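Local atomic coordinates of ecdysteroid-phosphate phosphatase (Bombyx mori, PDB entry 3C7T), a protein that dephosphorylates inactive ecdysteroid phosphates, most actively ecdysone 22-phosphate, to release the active hormones, and also acts as a protein tyrosine phosphatase through its C-terminal phosphoglycerate-mutase-like domain. Residues A9-E14 / L223-C228; A90-E95 / I190-T195. All coordinates share one frame; numbering follows the deposited sequence.

Interaction 1: residues A9-E14 / L223-C228; sequences ALRHGE and LKVPYC. With WO4 (tungstate(VI)ion), chain E.
R11 threads its guanidinium between the side chains of Y227 and K224: Y227 CD1 lies 3.6 Å above one face of the flat group, and K224 CD lies over the opposite face. R11 CG stands anti to the backbone N (chi1 -169°), and the extended chain carries NE to the tungstate; R11 NE donates to tungstate O1 at 2.7 Å and R11 NH2 to O3. R11 NH1 turns instead to V225 O at 2.7 Å, but the N-H...O angle of 118° makes this bond weak.

The tight part lies around residues 12-14 and 227-228. E14 CA sits over the centre of the Y227 ring, 3.4 Å from its centroid, a CH-pi contact almost on the ring normal. C228 N donates to H12 O, and C228 SG packs 3.5 Å from G13 CA. The solvent side is looser: K224 is exposed and touches segment 9-14 only through CD, near R11 NH2, while K224 NZ donates to tungstate O2 at 2.7 Å. An alanine at R11 would probably cost tungstate O1 and O3 the bonds from NE and NH2 and open a gap between Y227 and K224.

Strand 5-11 ends at R11, the first residue of the Arg-His-Gly motif of the histidine phosphatases, which continues into the loop. H12 ND1 donates to G13 O at 2.8 Å, nearly straight (172°) and in the ring plane, which fixes the rotation of the imidazole. H12 NE2 meets tungsten at 2.5 Å, the geometry expected of the nitrogen that carries phosphate in the tele-phosphohistidine intermediate formed on H12.

Interaction 2: residues A90-E95 / I190-T195; sequences ALRCVE and IGHAIT. With WO4 (tungstate(VI)ion), chain E.
R92 and H192 cross at about a right angle and converge on one tungstate oxygen, O4. R92 NE donates to it at 2.7 Å and R92 NH2 at 2.8 Å, both from the guanidinium edge. H192 ND1 adds a third bond to O4, the shortest of the three at 2.6 Å and close to straight (169°), with the oxygen near the imidazole plane. The guanidinium and imidazole planes are turned 73° apart, and R92 NH2 comes 3.6 Å from H192 CE1. Beside them, A193 N donates to tungstate O1 at 2.6 Å.

R92 projects with CG between its backbone N and carbonyl carbon (chi1 59°), and the extended chain beyond it brings NE to tungstate O4. The imidazole is backed by sulfur: C93 SG stands over one ring face, offset toward the rim, 4.0 Å from the centroid, a sulfur-aromatic contact, while A90 CB touches CE1 obliquely. Two elements of the histidine phosphatase alpha/beta fold supply these groups. A90 is the N-cap of helix 91-104, its carbonyl accepting from C93 N and V94 N. H192 and A193 come from the turn where strand 187-191 passes directly into helix 193-204.

The next shell sets the turn and the ring. H192 N donates to T195 OG1 at 2.8 Å, and T195 N returns a bond to H192 O. That hydroxyl lies against G191, where a side-chain CB would collide with it. At the far side of the imidazole, H192 NE2 is hydrogen-bonded to S88 OG, and the ring of F119 meets it with planes nearly perpendicular. R92 NH2 has a long, weak ion pair with E120. On the strand, I190 CG2 lies 3.4 Å from C93 O, where the end of strand 187-191 touches the first turn of helix 91-104.

The chain enters by strand 5-11, whose end supplies one side of interaction 1. It reaches the start of helix 91-104 at residues 90-95 and returns to the central sheet at strand 187-191, where interaction 2 closes a loop of 94 residues. Only after helix 193-204 does segment 223-228 meet the first strand again and close interaction 1, whose 208-residue loop contains the smaller one entirely. The two meet directly because strands 5-11 and 187-191 are sheet neighbours: L10 O to G191 N (2.8 Å) and H12 N to G191 O (3.0 Å) are probable hydrogen bonds. Together they gather four separate chain segments around one tungstate.

Interaction 1: residues A9-E14 / L223-C228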
loop_
_atom_site.group_PDB
_atom_site.type_symbol
_atom_site.label_atom_id
_atom_site.label_comp_id
_atom_site.label_asym_id
_atom_site.label_seq_id
_atom_site.Cartn_x
_atom_site.Cartn_y
_atom_site.Cartn_z
ATOM N N ALA A 9 10.880 -8.632 16.060
ATOM C CA ALA A 9 11.110 -7.190 16.140
ATOM C C ALA A 9 10.691 -6.633 14.791
ATOM O O ALA A 9 11.006 -7.209 13.736
ATOM C CB ALA A 9 12.555 -6.864 16.399
ATOM N N LEU A 10 9.937 -5.550 14.842
ATOM C CA LEU A 10 9.341 -4.984 13.630
ATOM C C LEU A 10 9.568 -3.476 13.571
ATOM O O LEU A 10 9.214 -2.764 14.515
ATOM C CB LEU A 10 7.844 -5.305 13.640
ATOM C CG LEU A 10 6.929 -4.845 12.500
ATOM C CD1 LEU A 10 7.276 -5.577 11.189
ATOM C CD2 LEU A 10 5.505 -5.108 12.843
ATOM N N ARG A 11 10.143 -2.971 12.474
ATOM C CA ARG A 11 10.190 -1.507 12.273
ATOM C C ARG A 11 8.781 -0.976 11.916
ATOM O O ARG A 11 7.969 -1.680 11.286
ATOM C CB ARG A 11 11.195 -1.121 11.160
ATOM C CG ARG A 11 11.468 0.374 11.091
ATOM C CD ARG A 11 12.334 0.743 9.889
ATOM N NE ARG A 11 12.427 2.182 9.758
ATOM C CZ ARG A 11 12.635 2.814 8.596
ATOM N NH1 ARG A 11 12.760 2.143 7.448
ATOM N NH2 ARG A 11 12.673 4.129 8.563
ATOM N N HIS A 12 8.495 0.262 12.308
ATOM C CA HIS A 12 7.223 0.888 11.981
ATOM C C HIS A 12 7.060 0.970 10.448
ATOM O O HIS A 12 8.038 0.834 9.690
ATOM C CB HIS A 12 7.201 2.293 12.568
ATOM C CG HIS A 12 8.326 3.145 12.074
ATOM N ND1 HIS A 12 8.368 3.662 10.789
ATOM C CD2 HIS A 12 9.467 3.542 12.685
ATOM C CE1 HIS A 12 9.488 4.353 10.642
ATOM N NE2 HIS A 12 10.179 4.276 11.771
ATOM N N GLY A 13 5.826 1.211 9.992
ATOM C CA GLY A 13 5.545 1.328 8.571
ATOM C C GLY A 13 5.869 2.726 8.066
ATOM O O GLY A 13 6.449 3.548 8.787
ATOM N N GLU A 14 5.482 2.989 6.818
ATOM C CA GLU A 14 5.756 4.263 6.125
ATOM C C GLU A 14 5.255 5.478 6.903
ATOM O O GLU A 14 4.104 5.506 7.337
ATOM C CB GLU A 14 5.087 4.242 4.740
ATOM C CG GLU A 14 5.291 5.519 3.922
ATOM C CD GLU A 14 4.645 5.458 2.548
ATOM O OE1 GLU A 14 3.399 5.595 2.435
ATOM O OE2 GLU A 14 5.406 5.304 1.566
ATOM N N LEU A 223 22.609 1.701 5.959
ATOM C CA LEU A 223 21.207 1.972 5.664
ATOM C C LEU A 223 20.295 1.407 6.737
ATOM O O LEU A 223 20.621 0.396 7.356
ATOM C CB LEU A 223 20.845 1.336 4.327
ATOM C CG LEU A 223 21.663 1.764 3.123
ATOM C CD1 LEU A 223 21.074 1.095 1.906
ATOM C CD2 LEU A 223 21.637 3.292 2.958
ATOM N N LYS A 224 19.165 2.071 6.971
ATOM C CA LYS A 224 18.143 1.553 7.876
ATOM C C LYS A 224 17.444 0.387 7.220
ATOM O O LYS A 224 17.245 0.390 5.992
ATOM C CB LYS A 224 17.090 2.615 8.195
ATOM C CG LYS A 224 17.544 3.669 9.150
ATOM C CD LYS A 224 16.447 4.700 9.471
ATOM C CE LYS A 224 16.908 5.593 10.624
ATOM N NZ LYS A 224 16.125 6.802 10.969
ATOM N N VAL A 225 17.057 -0.590 8.036
ATOM C CA VAL A 225 16.198 -1.675 7.553
ATOM C C VAL A 225 14.906 -1.055 6.973
ATOM O O VAL A 225 14.491 0.028 7.407
ATOM C CB VAL A 225 15.895 -2.705 8.660
ATOM C CG1 VAL A 225 17.217 -3.318 9.193
ATOM C CG2 VAL A 225 15.085 -2.096 9.788
ATOM N N PRO A 226 14.286 -1.726 5.987
ATOM C CA PRO A 226 13.070 -1.200 5.339
ATOM C C PRO A 226 11.874 -1.027 6.280
ATOM O O PRO A 226 11.845 -1.598 7.369
ATOM C CB PRO A 226 12.750 -2.279 4.308
ATOM C CG PRO A 226 14.077 -2.964 4.049
ATOM C CD PRO A 226 14.719 -2.994 5.378
ATOM N N TYR A 227 10.880 -0.256 5.849
ATOM C CA TYR A 227 9.658 -0.134 6.645
ATOM C C TYR A 227 9.057 -1.504 6.888
ATOM O O TYR A 227 9.019 -2.339 5.965
ATOM C CB TYR A 227 8.648 0.696 5.886
ATOM C CG TYR A 227 8.931 2.184 5.766
ATOM C CD1 TYR A 227 9.224 2.960 6.900
ATOM C CD2 TYR A 227 8.783 2.836 4.541
ATOM C CE1 TYR A 227 9.407 4.334 6.793
ATOM C CE2 TYR A 227 8.969 4.224 4.419
ATOM C CZ TYR A 227 9.286 4.962 5.563
ATOM O OH TYR A 227 9.449 6.330 5.480
ATOM N N CYS A 228 8.594 -1.734 8.119
ATOM C CA CYS A 228 8.062 -3.041 8.546
ATOM C C CYS A 228 9.014 -4.229 8.265
ATOM O O CYS A 228 8.565 -5.341 8.114
ATOM C CB CYS A 228 6.666 -3.278 7.956
ATOM S SG CYS A 228 5.399 -2.187 8.701
HETATM W W WO4 E . 12.425 5.199 12.298
HETATM O O1 WO4 E . 12.998 3.357 12.163
HETATM O O2 WO4 E . 14.199 6.022 12.650
HETATM O O3 WO4 E . 11.848 6.204 10.686
HETATM O O4 WO4 E . 11.412 5.706 13.902
#

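Interaction 2: residues A90-E95 / I190-T195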
loop_
_atom_site.group_PDB
_atom_site.type_symbol
_atom_site.label_atom_id
_atom_site.label_comp_id
_atom_site.label_asym_id
_atom_site.label_seq_id
_atom_site.Cartn_x
_atom_site.Cartn_y
_atom_site.Cartn_z
ATOM N N ALA A 90 6.276 6.168 20.267
ATOM C CA ALA A 90 6.091 6.962 19.038
ATOM C C ALA A 90 4.794 6.545 18.368
ATOM O O ALA A 90 4.513 5.330 18.239
ATOM C CB ALA A 90 7.271 6.761 18.071
ATOM N N LEU A 91 4.023 7.530 17.891
ATOM C CA LEU A 91 2.719 7.224 17.301
ATOM C C LEU A 91 2.829 6.252 16.143
ATOM O O LEU A 91 1.963 5.372 15.999
ATOM C CB LEU A 91 1.994 8.476 16.817
ATOM C CG LEU A 91 0.678 8.208 16.097
ATOM C CD1 LEU A 91 -0.346 7.497 17.027
ATOM C CD2 LEU A 91 0.122 9.515 15.448
ATOM N N ARG A 92 3.865 6.399 15.326
ATOM C CA ARG A 92 4.065 5.476 14.181
ATOM C C ARG A 92 4.217 4.012 14.615
ATOM O O ARG A 92 3.793 3.085 13.907
ATOM C CB ARG A 92 5.263 5.933 13.340
ATOM C CG ARG A 92 6.574 5.989 14.121
ATOM C CD ARG A 92 7.665 6.608 13.263
ATOM N NE ARG A 92 8.957 6.862 13.906
ATOM C CZ ARG A 92 9.265 7.948 14.634
ATOM N NH1 ARG A 92 8.348 8.886 14.920
ATOM N NH2 ARG A 92 10.497 8.075 15.121
ATOM N N CYS A 93 4.813 3.808 15.780
ATOM C CA CYS A 93 5.041 2.453 16.296
ATOM C C CYS A 93 3.754 1.855 16.870
ATOM O O CYS A 93 3.424 0.680 16.625
ATOM C CB CYS A 93 6.175 2.439 17.324
ATOM S SG CYS A 93 7.704 3.189 16.703
ATOM N N VAL A 94 3.026 2.651 17.647
ATOM C CA VAL A 94 1.727 2.188 18.163
ATOM C C VAL A 94 0.741 1.901 17.011
ATOM O O VAL A 94 0.016 0.895 17.024
ATOM C CB VAL A 94 1.117 3.177 19.175
ATOM C CG1 VAL A 94 -0.155 2.565 19.776
ATOM C CG2 VAL A 94 2.135 3.476 20.301
ATOM N N GLU A 95 0.734 2.749 15.990
ATOM C CA GLU A 95 -0.121 2.462 14.842
ATOM C C GLU A 95 0.337 1.236 14.080
ATOM O O GLU A 95 -0.501 0.481 13.607
ATOM C CB GLU A 95 -0.230 3.664 13.912
ATOM C CG GLU A 95 -0.945 4.867 14.541
ATOM C CD GLU A 95 -1.132 6.012 13.530
ATOM O OE1 GLU A 95 -0.175 6.326 12.787
ATOM O OE2 GLU A 95 -2.227 6.612 13.487
ATOM N N ILE A 190 7.668 -3.691 18.620
ATOM C CA ILE A 190 7.359 -2.881 17.441
ATOM C C ILE A 190 7.916 -1.497 17.660
ATOM O O ILE A 190 7.508 -0.776 18.584
ATOM C CB ILE A 190 5.857 -2.885 17.131
ATOM C CG1 ILE A 190 5.451 -4.325 16.786
ATOM C CG2 ILE A 190 5.544 -1.888 15.981
ATOM C CD1 ILE A 190 3.957 -4.613 16.778
ATOM N N GLY A 191 8.889 -1.137 16.830
ATOM C CA GLY A 191 9.696 0.043 17.121
ATOM C C GLY A 191 10.317 0.686 15.899
ATOM O O GLY A 191 9.636 1.032 14.939
ATOM N N HIS A 192 11.629 0.840 15.964
ATOM C CA HIS A 192 12.396 1.685 15.065
ATOM C C HIS A 192 13.364 0.772 14.297
ATOM O O HIS A 192 13.389 -0.429 14.552
ATOM C CB HIS A 192 13.136 2.737 15.912
ATOM C CG HIS A 192 12.218 3.579 16.753
ATOM N ND1 HIS A 192 11.522 4.662 16.252
ATOM C CD2 HIS A 192 11.859 3.467 18.052
ATOM C CE1 HIS A 192 10.774 5.181 17.212
ATOM N NE2 HIS A 192 10.973 4.482 18.320
ATOM N N ALA A 193 14.153 1.317 13.372
ATOM C CA ALA A 193 15.078 0.497 12.563
ATOM C C ALA A 193 16.067 -0.252 13.467
ATOM O O ALA A 193 16.356 -1.439 13.248
ATOM C CB ALA A 193 15.813 1.355 11.540
ATOM N N ILE A 194 16.512 0.439 14.522
ATOM C CA ILE A 194 17.506 -0.073 15.476
ATOM C C ILE A 194 16.959 -1.210 16.378
ATOM O O ILE A 194 17.730 -2.015 16.945
ATOM C CB ILE A 194 18.065 1.123 16.311
ATOM C CG1 ILE A 194 19.318 0.753 17.120
ATOM C CG2 ILE A 194 16.975 1.736 17.207
ATOM C CD1 ILE A 194 20.445 0.195 16.297
ATOM N N THR A 195 15.632 -1.292 16.495
ATOM C CA THR A 195 14.959 -2.260 17.367
ATOM C C THR A 195 15.334 -3.706 17.047
ATOM O O THR A 195 15.477 -4.552 17.962
ATOM C CB THR A 195 13.430 -2.076 17.318
ATOM O OG1 THR A 195 13.125 -0.754 17.759
ATOM C CG2 THR A 195 12.687 -3.111 18.230
HETATM W W WO4 E . 12.425 5.199 12.298
HETATM O O1 WO4 E . 12.998 3.357 12.163
HETATM O O2 WO4 E . 14.199 6.022 12.650
HETATM O O3 WO4 E . 11.848 6.204 10.686
HETATM O O4 WO4 E . 11.412 5.706 13.902
#